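Local coordinates for divalent-cation tolerance protein CutA (Thermus thermophilus, PDB 1NZA), which is probably involved in resistance toward heavy metals, working as a homotrimer of the CutA family, at residues 5-10 with 80-85; 31-36 with 53-58; 1-6 with 59-64. One frame throughout, in Å; residues are numbered along the deposited sequence.

Contact 1. Residues 5-10 with 80-85. With NA (sodium ion), chain B.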
loop_
_atom_site.group_PDB
_atom_site.type_symbol
_atom_site.label_atom_id
_atom_site.label_comp_id
_atom_site.label_asym_id
_atom_site.label_seq_id
_atom_site.Cartn_x
_atom_site.Cartn_y
_atom_site.Cartn_z
ATOM N N VAL A 5 -6.344 -2.012 5.796
ATOM C CA VAL A 5 -7.137 -0.802 5.619
ATOM C C VAL A 5 -6.271 0.435 5.526
ATOM O O VAL A 5 -5.370 0.630 6.343
ATOM C CB VAL A 5 -8.139 -0.646 6.784
ATOM C CG1 VAL A 5 -8.812 0.706 6.733
ATOM C CG2 VAL A 5 -9.182 -1.748 6.705
ATOM N N LEU A 6 -6.532 1.261 4.514
ATOM C CA LEU A 6 -5.782 2.499 4.324
ATOM C C LEU A 6 -6.605 3.664 4.856
ATOM O O LEU A 6 -7.812 3.745 4.613
ATOM C CB LEU A 6 -5.494 2.745 2.839
ATOM C CG LEU A 6 -4.813 1.634 2.034
ATOM C CD1 LEU A 6 -4.437 2.161 0.651
ATOM C CD2 LEU A 6 -3.592 1.152 2.756
ATOM N N ILE A 7 -5.945 4.568 5.572
ATOM C CA ILE A 7 -6.594 5.750 6.132
ATOM C C ILE A 7 -5.559 6.862 6.067
ATOM O O ILE A 7 -4.401 6.637 6.408
ATOM C CB ILE A 7 -6.956 5.563 7.628
ATOM C CG1 ILE A 7 -7.877 4.355 7.814
ATOM C CG2 ILE A 7 -7.651 6.823 8.159
ATOM C CD1 ILE A 7 -8.063 3.962 9.263
ATOM N N THR A 8 -5.944 8.043 5.605
ATOM C CA THR A 8 -4.985 9.139 5.606
ATOM C C THR A 8 -5.477 10.128 6.651
ATOM O O THR A 8 -6.684 10.242 6.885
ATOM C CB THR A 8 -4.858 9.809 4.232
ATOM O OG1 THR A 8 -6.159 10.049 3.692
ATOM C CG2 THR A 8 -4.065 8.918 3.281
ATOM N N VAL A 9 -4.533 10.816 7.292
ATOM C CA VAL A 9 -4.836 11.785 8.339
ATOM C C VAL A 9 -4.000 13.052 8.123
ATOM O O VAL A 9 -2.967 13.023 7.456
ATOM C CB VAL A 9 -4.556 11.177 9.736
ATOM C CG1 VAL A 9 -5.409 9.920 9.936
ATOM C CG2 VAL A 9 -3.084 10.814 9.865
ATOM N N PRO A 10 -4.438 14.185 8.693
ATOM C CA PRO A 10 -3.745 15.469 8.551
ATOM C C PRO A 10 -2.515 15.740 9.408
ATOM O O PRO A 10 -1.747 16.654 9.098
ATOM C CB PRO A 10 -4.854 16.474 8.835
ATOM C CG PRO A 10 -5.624 15.785 9.904
ATOM C CD PRO A 10 -5.731 14.367 9.382
ATOM N N PRO A 80 -13.743 10.907 6.088
ATOM C CA PRO A 80 -12.371 10.399 6.065
ATOM C C PRO A 80 -12.174 9.234 5.112
ATOM O O PRO A 80 -13.091 8.445 4.873
ATOM C CB PRO A 80 -12.137 9.994 7.514
ATOM C CG PRO A 80 -13.481 9.485 7.922
ATOM C CD PRO A 80 -14.414 10.537 7.347
ATOM N N GLU A 81 -10.972 9.132 4.561
ATOM C CA GLU A 81 -10.679 8.031 3.670
ATOM C C GLU A 81 -10.487 6.779 4.500
ATOM O O GLU A 81 -9.640 6.749 5.394
ATOM C CB GLU A 81 -9.395 8.278 2.883
ATOM C CG GLU A 81 -8.938 7.035 2.123
ATOM C CD GLU A 81 -7.592 7.205 1.460
ATOM O OE1 GLU A 81 -7.265 6.374 0.590
ATOM O OE2 GLU A 81 -6.859 8.155 1.811
ATOM N N ILE A 82 -11.283 5.755 4.212
ATOM C CA ILE A 82 -11.174 4.467 4.888
ATOM C C ILE A 82 -11.467 3.421 3.822
ATOM O O ILE A 82 -12.630 3.180 3.491
ATOM C CB ILE A 82 -12.218 4.286 6.015
ATOM C CG1 ILE A 82 -12.221 5.504 6.938
ATOM C CG2 ILE A 82 -11.888 3.030 6.821
ATOM C CD1 ILE A 82 -13.243 5.418 8.065
ATOM N N VAL A 83 -10.422 2.812 3.269
ATOM C CA VAL A 83 -10.609 1.799 2.235
ATOM C C VAL A 83 -9.901 0.509 2.621
ATOM O O VAL A 83 -8.751 0.530 3.054
ATOM C CB VAL A 83 -10.076 2.280 0.864
ATOM C CG1 VAL A 83 -10.754 3.597 0.471
ATOM C CG2 VAL A 83 -8.566 2.438 0.911
ATOM N N ALA A 84 -10.596 -0.613 2.465
ATOM C CA ALA A 84 -10.031 -1.911 2.812
ATOM C C ALA A 84 -9.603 -2.701 1.580
ATOM O O ALA A 84 -10.355 -2.813 0.611
ATOM C CB ALA A 84 -11.049 -2.724 3.611
ATOM N N LEU A 85 -8.388 -3.242 1.627
ATOM C CA LEU A 85 -7.852 -4.053 0.541
ATOM C C LEU A 85 -7.830 -5.481 1.071
ATOM O O LEU A 85 -7.375 -5.731 2.181
ATOM C CB LEU A 85 -6.430 -3.612 0.192
ATOM C CG LEU A 85 -6.250 -2.123 -0.095
ATOM C CD1 LEU A 85 -4.788 -1.865 -0.405
ATOM C CD2 LEU A 85 -7.120 -1.695 -1.267
HETATM NA NA NA B . -6.534 11.971 2.498
HETATM O O HOH W 1 -6.428 10.458 0.469
HETATM O O HOH W 2 -6.874 13.890 1.090
#
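Strand 5-9 and strand 82-85 run antiparallel, 4.6 Å apart at closest approach, and are firmly bonded and closely packed around Val5, Leu6, Val83 and Ala84. Leu6 N gives a nearly straight bond of 2.8 Å to Val83 O, lying almost along its C=O axis. Val83 N returns a second bond to Leu6 O. On the face that carries Leu6 and Val83, CG2 of Val83, wedged between its own backbone N and carbonyl carbon, presses on CB of Leu6 at 3.6 Å, crossing it obliquely. On the opposite face Val5 spreads its two methyls, CG1 (anti to the backbone N, chi1 171°) alongside Ile82 CG2 and CG2 against Ala84 CB at 3.7 Å. Phe64 and Val71 of helix 64-74 cover this face, while the edge at Val83 and Ala84 continues as an antiparallel ladder into the second subunit.

Past Ile7 the ladder loosens. Glu81 O and Thr8 N are buried without a polar partner, although Ile7 CA directs its hydrogen at Glu81 O. Side chains replace backbone here, in company with water: the extended arm of Glu81 crosses to Thr8, whose OG1 donates to the anti lone pair of OE2 at 2.8 Å. The same OG1 binds sodium at 2.3 Å, alongside Glu52 OE1 and two waters, and water 1, itself a sodium ligand, donates to Glu81 OE2 at 2.7 Å.

Glu81 is thus a second-shell residue: OE2 accepts the hydrogen bond of the Thr8 hydroxyl, which leaves the oxygen's lone-pair side to face the sodium, and probably helps to orient water 1. With OE1 in a salt bridge to Lys58 of the second subunit and the cation near OE2, the carboxylate is probably ionised, so that one side chain links the sodium site to the subunit interface.

Contact 2. Residues 31-36 with 53-58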
loop_
_atom_site.group_PDB
_atom_site.type_symbol
_atom_site.label_atom_id
_atom_site.label_comp_id
_atom_site.label_asym_id
_atom_site.label_seq_id
_atom_site.Cartn_x
_atom_site.Cartn_y
_atom_site.Cartn_z
ATOM N N VAL A 31 -0.829 -1.423 13.270
ATOM C CA VAL A 31 -1.057 -0.231 12.462
ATOM C C VAL A 31 0.294 0.379 12.120
ATOM O O VAL A 31 1.113 0.607 13.013
ATOM C CB VAL A 31 -1.891 0.830 13.209
ATOM C CG1 VAL A 31 -2.001 2.084 12.362
ATOM C CG2 VAL A 31 -3.282 0.290 13.516
ATOM N N ASN A 32 0.534 0.619 10.831
ATOM C CA ASN A 32 1.788 1.231 10.387
ATOM C C ASN A 32 1.485 2.670 9.997
ATOM O O ASN A 32 0.511 2.925 9.291
ATOM C CB ASN A 32 2.351 0.539 9.139
ATOM C CG ASN A 32 2.576 -0.940 9.327
ATOM O OD1 ASN A 32 2.173 -1.742 8.484
ATOM N ND2 ASN A 32 3.235 -1.314 10.419
ATOM N N ILE A 33 2.323 3.602 10.443
ATOM C CA ILE A 33 2.149 5.008 10.098
ATOM C C ILE A 33 3.267 5.419 9.153
ATOM O O ILE A 33 4.448 5.295 9.493
ATOM C CB ILE A 33 2.214 5.908 11.348
ATOM C CG1 ILE A 33 1.102 5.510 12.327
ATOM C CG2 ILE A 33 2.106 7.392 10.935
ATOM C CD1 ILE A 33 1.160 6.257 13.655
ATOM N N VAL A 34 2.893 5.885 7.963
ATOM C CA VAL A 34 3.868 6.340 6.969
ATOM C C VAL A 34 3.740 7.861 6.881
ATOM O O VAL A 34 2.732 8.384 6.432
ATOM C CB VAL A 34 3.580 5.726 5.595
ATOM C CG1 VAL A 34 4.636 6.182 4.597
ATOM C CG2 VAL A 34 3.546 4.205 5.700
ATOM N N PRO A 35 4.771 8.594 7.317
ATOM C CA PRO A 35 4.685 10.058 7.259
ATOM C C PRO A 35 5.097 10.684 5.929
ATOM O O PRO A 35 5.543 9.998 5.011
ATOM C CB PRO A 35 5.609 10.484 8.391
ATOM C CG PRO A 35 6.718 9.478 8.268
ATOM C CD PRO A 35 5.976 8.161 8.048
ATOM N N GLY A 36 4.920 12.001 5.835
ATOM C CA GLY A 36 5.338 12.737 4.655
ATOM C C GLY A 36 4.603 12.669 3.329
ATOM O O GLY A 36 5.201 12.935 2.286
ATOM N N LEU A 53 -0.501 11.806 6.429
ATOM C CA LEU A 53 0.221 10.620 6.851
ATOM C C LEU A 53 -0.710 9.477 6.510
ATOM O O LEU A 53 -1.936 9.637 6.532
ATOM C CB LEU A 53 0.502 10.619 8.350
ATOM C CG LEU A 53 1.509 11.656 8.836
ATOM C CD1 LEU A 53 0.814 12.966 9.142
ATOM C CD2 LEU A 53 2.197 11.116 10.072
ATOM N N LEU A 54 -0.128 8.330 6.187
ATOM C CA LEU A 54 -0.909 7.164 5.814
ATOM C C LEU A 54 -0.898 6.133 6.920
ATOM O O LEU A 54 0.141 5.865 7.508
ATOM C CB LEU A 54 -0.327 6.531 4.545
ATOM C CG LEU A 54 -0.918 5.207 4.042
ATOM C CD1 LEU A 54 -2.316 5.438 3.494
ATOM C CD2 LEU A 54 -0.026 4.630 2.954
ATOM N N LEU A 55 -2.057 5.559 7.212
ATOM C CA LEU A 55 -2.126 4.504 8.214
ATOM C C LEU A 55 -2.441 3.218 7.452
ATOM O O LEU A 55 -3.361 3.204 6.628
ATOM C CB LEU A 55 -3.259 4.742 9.219
ATOM C CG LEU A 55 -3.376 6.050 10.009
ATOM C CD1 LEU A 55 -4.252 5.798 11.223
ATOM C CD2 LEU A 55 -2.022 6.545 10.447
ATOM N N LEU A 56 -1.654 2.168 7.684
ATOM C CA LEU A 56 -1.904 0.857 7.068
ATOM C C LEU A 56 -2.368 0.021 8.251
ATOM O O LEU A 56 -1.583 -0.288 9.147
ATOM C CB LEU A 56 -0.627 0.257 6.473
ATOM C CG LEU A 56 0.052 1.011 5.328
ATOM C CD1 LEU A 56 1.218 0.192 4.778
ATOM C CD2 LEU A 56 -0.945 1.263 4.240
ATOM N N VAL A 57 -3.649 -0.340 8.251
ATOM C CA VAL A 57 -4.247 -1.085 9.358
ATOM C C VAL A 57 -4.526 -2.556 9.060
ATOM O O VAL A 57 -5.246 -2.871 8.118
ATOM C CB VAL A 57 -5.580 -0.425 9.773
ATOM C CG1 VAL A 57 -6.103 -1.062 11.058
ATOM C CG2 VAL A 57 -5.381 1.080 9.951
ATOM N N LYS A 58 -3.965 -3.448 9.876
ATOM C CA LYS A 58 -4.171 -4.889 9.704
ATOM C C LYS A 58 -5.382 -5.292 10.548
ATOM O O LYS A 58 -5.313 -5.308 11.777
ATOM C CB LYS A 58 -2.937 -5.654 10.175
ATOM C CG LYS A 58 -1.621 -5.009 9.767
ATOM C CD LYS A 58 -1.489 -4.864 8.262
ATOM C CE LYS A 58 -0.458 -3.801 7.929
ATOM N NZ LYS A 58 0.792 -3.994 8.730
#
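Lys58 NZ is gripped twice: by Asn32 OD1, across the strand pair at 2.7 Å, and by Glu81 of the third subunit in a salt bridge. The lysine reaches both because its chain bends at chi2 (-59°) and again at chi4 (47°), bringing the ammonium back over its neighbour strand. The two side chains cross at about a right angle, and NZ approaches OD1 from well above the carbonyl plane, with CE also close to that oxygen. In Asn32, CG stands beside the backbone N, which turns OD1 to Lys58; ND2 adds a weak bond to Ser39 of the third subunit, so both ends of the amide are tied. Asn32 CB lies 4.0 Å from Leu56 CB.

Along the strands the backbones pair regularly. Asn32 with Leu56 and Val34 with Leu54 form hydrogen-bonded pairs, each with two nearly straight bonds; the one from Val34 N to Leu54 O is 2.8 Å long at 173°. Strands 30-42 and 47-60 make the central beta hairpin of a ferredoxin-like beta-alpha-beta-beta-alpha-beta fold, as expected for the GlnB-like clan.

One face of the hairpin is apolar and lies against helix 12-24, with Val31, Ile33, Leu55 and Val57 on it: Ile33 CG1 runs alongside Leu55 and touches its CD2 at 3.8 Å, while Val31 CG2 meets Val57 CG1 side by side at 4.0 Å. Ile33 CG2 turns instead to Leu53 CD2, again at 3.8 Å, and that methyl also reaches Pro35 CB. The other face, which carries Asn32 beside Val34, Leu54 and Leu56, looks into the trimer: Val34 meets Val34 of the second subunit, Leu54 packs on Leu56 of that subunit, and Leu56 on Leu54 of the third.

Contact 3. Residues 1-6 with 59-64. With SO4 (sulfate ion), chain H.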
loop_
_atom_site.group_PDB
_atom_site.type_symbol
_atom_site.label_atom_id
_atom_site.label_comp_id
_atom_site.label_asym_id
_atom_site.label_seq_id
_atom_site.Cartn_x
_atom_site.Cartn_y
_atom_site.Cartn_z
ATOM N N MET A 1 -10.922 -12.472 4.333
ATOM C CA MET A 1 -11.489 -11.982 5.622
ATOM C C MET A 1 -10.537 -11.005 6.307
ATOM O O MET A 1 -10.978 -10.039 6.934
ATOM C CB MET A 1 -11.791 -13.164 6.541
ATOM C CG MET A 1 -12.259 -12.780 7.933
ATOM S SD MET A 1 -11.007 -13.188 9.162
ATOM C CE MET A 1 -10.846 -14.944 8.838
ATOM N N GLU A 2 -9.234 -11.258 6.200
ATOM C CA GLU A 2 -8.259 -10.344 6.791
ATOM C C GLU A 2 -8.112 -9.223 5.774
ATOM O O GLU A 2 -8.231 -9.456 4.574
ATOM C CB GLU A 2 -6.908 -11.023 7.014
ATOM C CG GLU A 2 -6.946 -12.238 7.922
ATOM C CD GLU A 2 -7.194 -13.523 7.160
ATOM O OE1 GLU A 2 -7.042 -14.609 7.754
ATOM O OE2 GLU A 2 -7.542 -13.449 5.964
ATOM N N GLU A 3 -7.850 -8.014 6.250
ATOM C CA GLU A 3 -7.739 -6.867 5.355
ATOM C C GLU A 3 -6.669 -5.884 5.786
ATOM O O GLU A 3 -6.291 -5.841 6.956
ATOM C CB GLU A 3 -9.062 -6.100 5.326
ATOM C CG GLU A 3 -10.240 -6.820 4.709
ATOM C CD GLU A 3 -11.544 -6.063 4.916
ATOM O OE1 GLU A 3 -12.398 -6.090 4.007
ATOM O OE2 GLU A 3 -11.720 -5.449 5.991
ATOM N N VAL A 4 -6.178 -5.110 4.819
ATOM C CA VAL A 4 -5.218 -4.046 5.095
ATOM C C VAL A 4 -6.031 -2.795 4.769
ATOM O O VAL A 4 -6.397 -2.562 3.612
ATOM C CB VAL A 4 -3.985 -4.085 4.171
ATOM C CG1 VAL A 4 -3.146 -2.821 4.387
ATOM C CG2 VAL A 4 -3.135 -5.317 4.473
ATOM N N VAL A 5 -6.344 -2.012 5.796
ATOM C CA VAL A 5 -7.137 -0.802 5.619
ATOM C C VAL A 5 -6.271 0.435 5.526
ATOM O O VAL A 5 -5.370 0.630 6.343
ATOM C CB VAL A 5 -8.139 -0.646 6.784
ATOM C CG1 VAL A 5 -8.812 0.706 6.733
ATOM C CG2 VAL A 5 -9.182 -1.748 6.705
ATOM N N LEU A 6 -6.532 1.261 4.514
ATOM C CA LEU A 6 -5.782 2.499 4.324
ATOM C C LEU A 6 -6.605 3.664 4.856
ATOM O O LEU A 6 -7.812 3.745 4.613
ATOM C CB LEU A 6 -5.494 2.745 2.839
ATOM C CG LEU A 6 -4.813 1.634 2.034
ATOM C CD1 LEU A 6 -4.437 2.161 0.651
ATOM C CD2 LEU A 6 -3.592 1.152 2.756
ATOM N N THR A 59 -6.484 -5.636 9.890
ATOM C CA THR A 59 -7.702 -5.986 10.614
ATOM C C THR A 59 -8.513 -7.069 9.892
ATOM O O THR A 59 -7.968 -7.806 9.073
ATOM C CB THR A 59 -8.557 -4.716 10.803
ATOM O OG1 THR A 59 -9.713 -5.006 11.598
ATOM C CG2 THR A 59 -8.978 -4.165 9.454
ATOM N N THR A 60 -9.802 -7.173 10.213
ATOM C CA THR A 60 -10.673 -8.168 9.586
ATOM C C THR A 60 -12.016 -7.556 9.183
ATOM O O THR A 60 -12.397 -6.484 9.657
ATOM C CB THR A 60 -10.961 -9.348 10.534
ATOM O OG1 THR A 60 -11.802 -8.903 11.604
ATOM C CG2 THR A 60 -9.676 -9.894 11.113
ATOM N N THR A 61 -12.739 -8.247 8.307
ATOM C CA THR A 61 -14.035 -7.761 7.852
ATOM C C THR A 61 -15.038 -7.689 9.000
ATOM O O THR A 61 -15.977 -6.897 8.961
ATOM C CB THR A 61 -14.618 -8.665 6.751
ATOM O OG1 THR A 61 -14.603 -10.029 7.194
ATOM C CG2 THR A 61 -13.806 -8.537 5.478
ATOM N N HIS A 62 -14.837 -8.513 10.021
ATOM C CA HIS A 62 -15.749 -8.513 11.159
ATOM C C HIS A 62 -15.563 -7.280 12.036
ATOM O O HIS A 62 -16.519 -6.787 12.639
ATOM C CB HIS A 62 -15.562 -9.779 12.002
ATOM C CG HIS A 62 -16.470 -9.850 13.192
ATOM N ND1 HIS A 62 -16.255 -9.115 14.339
ATOM C CD2 HIS A 62 -17.611 -10.548 13.402
ATOM C CE1 HIS A 62 -17.224 -9.358 15.204
ATOM N NE2 HIS A 62 -18.059 -10.224 14.661
ATOM N N ALA A 63 -14.334 -6.781 12.103
ATOM C CA ALA A 63 -14.039 -5.606 12.910
ATOM C C ALA A 63 -14.256 -4.317 12.131
ATOM O O ALA A 63 -14.524 -3.271 12.718
ATOM C CB ALA A 63 -12.597 -5.668 13.417
ATOM N N PHE A 64 -14.161 -4.399 10.807
ATOM C CA PHE A 64 -14.305 -3.222 9.955
ATOM C C PHE A 64 -15.460 -2.277 10.279
ATOM O O PHE A 64 -15.260 -1.067 10.364
ATOM C CB PHE A 64 -14.392 -3.627 8.478
ATOM C CG PHE A 64 -14.222 -2.469 7.536
ATOM C CD1 PHE A 64 -12.991 -1.827 7.422
ATOM C CD2 PHE A 64 -15.295 -1.995 6.793
ATOM C CE1 PHE A 64 -12.831 -0.728 6.591
ATOM C CE2 PHE A 64 -15.147 -0.890 5.954
ATOM C CZ PHE A 64 -13.910 -0.256 5.853
HETATM S S SO4 H . -8.548 -16.472 3.671
HETATM O O1 SO4 H . -8.755 -15.012 4.347
HETATM O O2 SO4 H . -7.159 -16.803 3.914
HETATM O O3 SO4 H . -9.377 -17.332 4.199
HETATM O O4 SO4 H . -8.733 -16.202 2.268
#
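Two antiparallel bridges join strand 2-6 to the end of strand 47-60, Glu2 facing Thr60 in a non-hydrogen-bonded pair and Glu3 facing Thr59 in a hydrogen-bonded one (Glu3 N to Thr59 O at 2.8 Å from above the carbonyl plane, Thr59 N to Glu3 O in plane), and a more bent bond (147°) from Thr61 N to Met1 O follows where Thr60 O accepts Phe64 N and the chain turns toward helix 64-74.

Met1 is bent at chi2 and chi3, which brings SD beside Thr60 CG2; its chain crosses that of Thr61 at about a right angle, with CG nearest OG1. Glu3 stretches its arm across Thr61; OE1 comes within 3.2 Å of Thr61 CG2, and OE2 lies obliquely to the Phe64 ring. CE1 of that ring rests 3.8 Å from Val5 CG2, a methyl that also meets Thr59 CG2, which is tucked between its own N and carbonyl carbon while OG1 bonds to Leu27 O. Glu2, bent at chi2, forms a salt bridge from OE1 to Arg99 and brings OE2 to 2.6 Å from O1 of a sulfate, probably from the crystallisation liquor.

Both acids therefore have an anion close by. Glu2 lies at a partly open margin, with Arg99 on one oxygen and the sulfate at the other, while Glu3 is buried, against a methyl and near a ring, with Glu89 OE1 of the second subunit close to its OE1. Such neighbours may raise the proton affinity of either glutamate, so that each may be partly protonated.

How the contacts relate
All three contacts belong to one antiparallel sheet, ordered 30-42, 47-60, 2-9, 82-86, and each takes one pair of neighbouring strands. Contacts 1 and 3 share strand 2-9, and contacts 2 and 3 share strand 47-60; their centres lie about 9 Å (1 and 2), 12 Å (1 and 3) and 15 Å (2 and 3) apart. Along the chain 31-36 with 53-58 is nested inside the loops closed by both others. Contacts 1 and 2 also touch, Leu6 CD2 making a tight contact of 3.0 Å with Leu56 CD2 on the trimer side. Strand 2-9, the first in the chain, thus bridges the hairpin to strand 82-86, and neighbouring subunits extend both outer edges of the sheet.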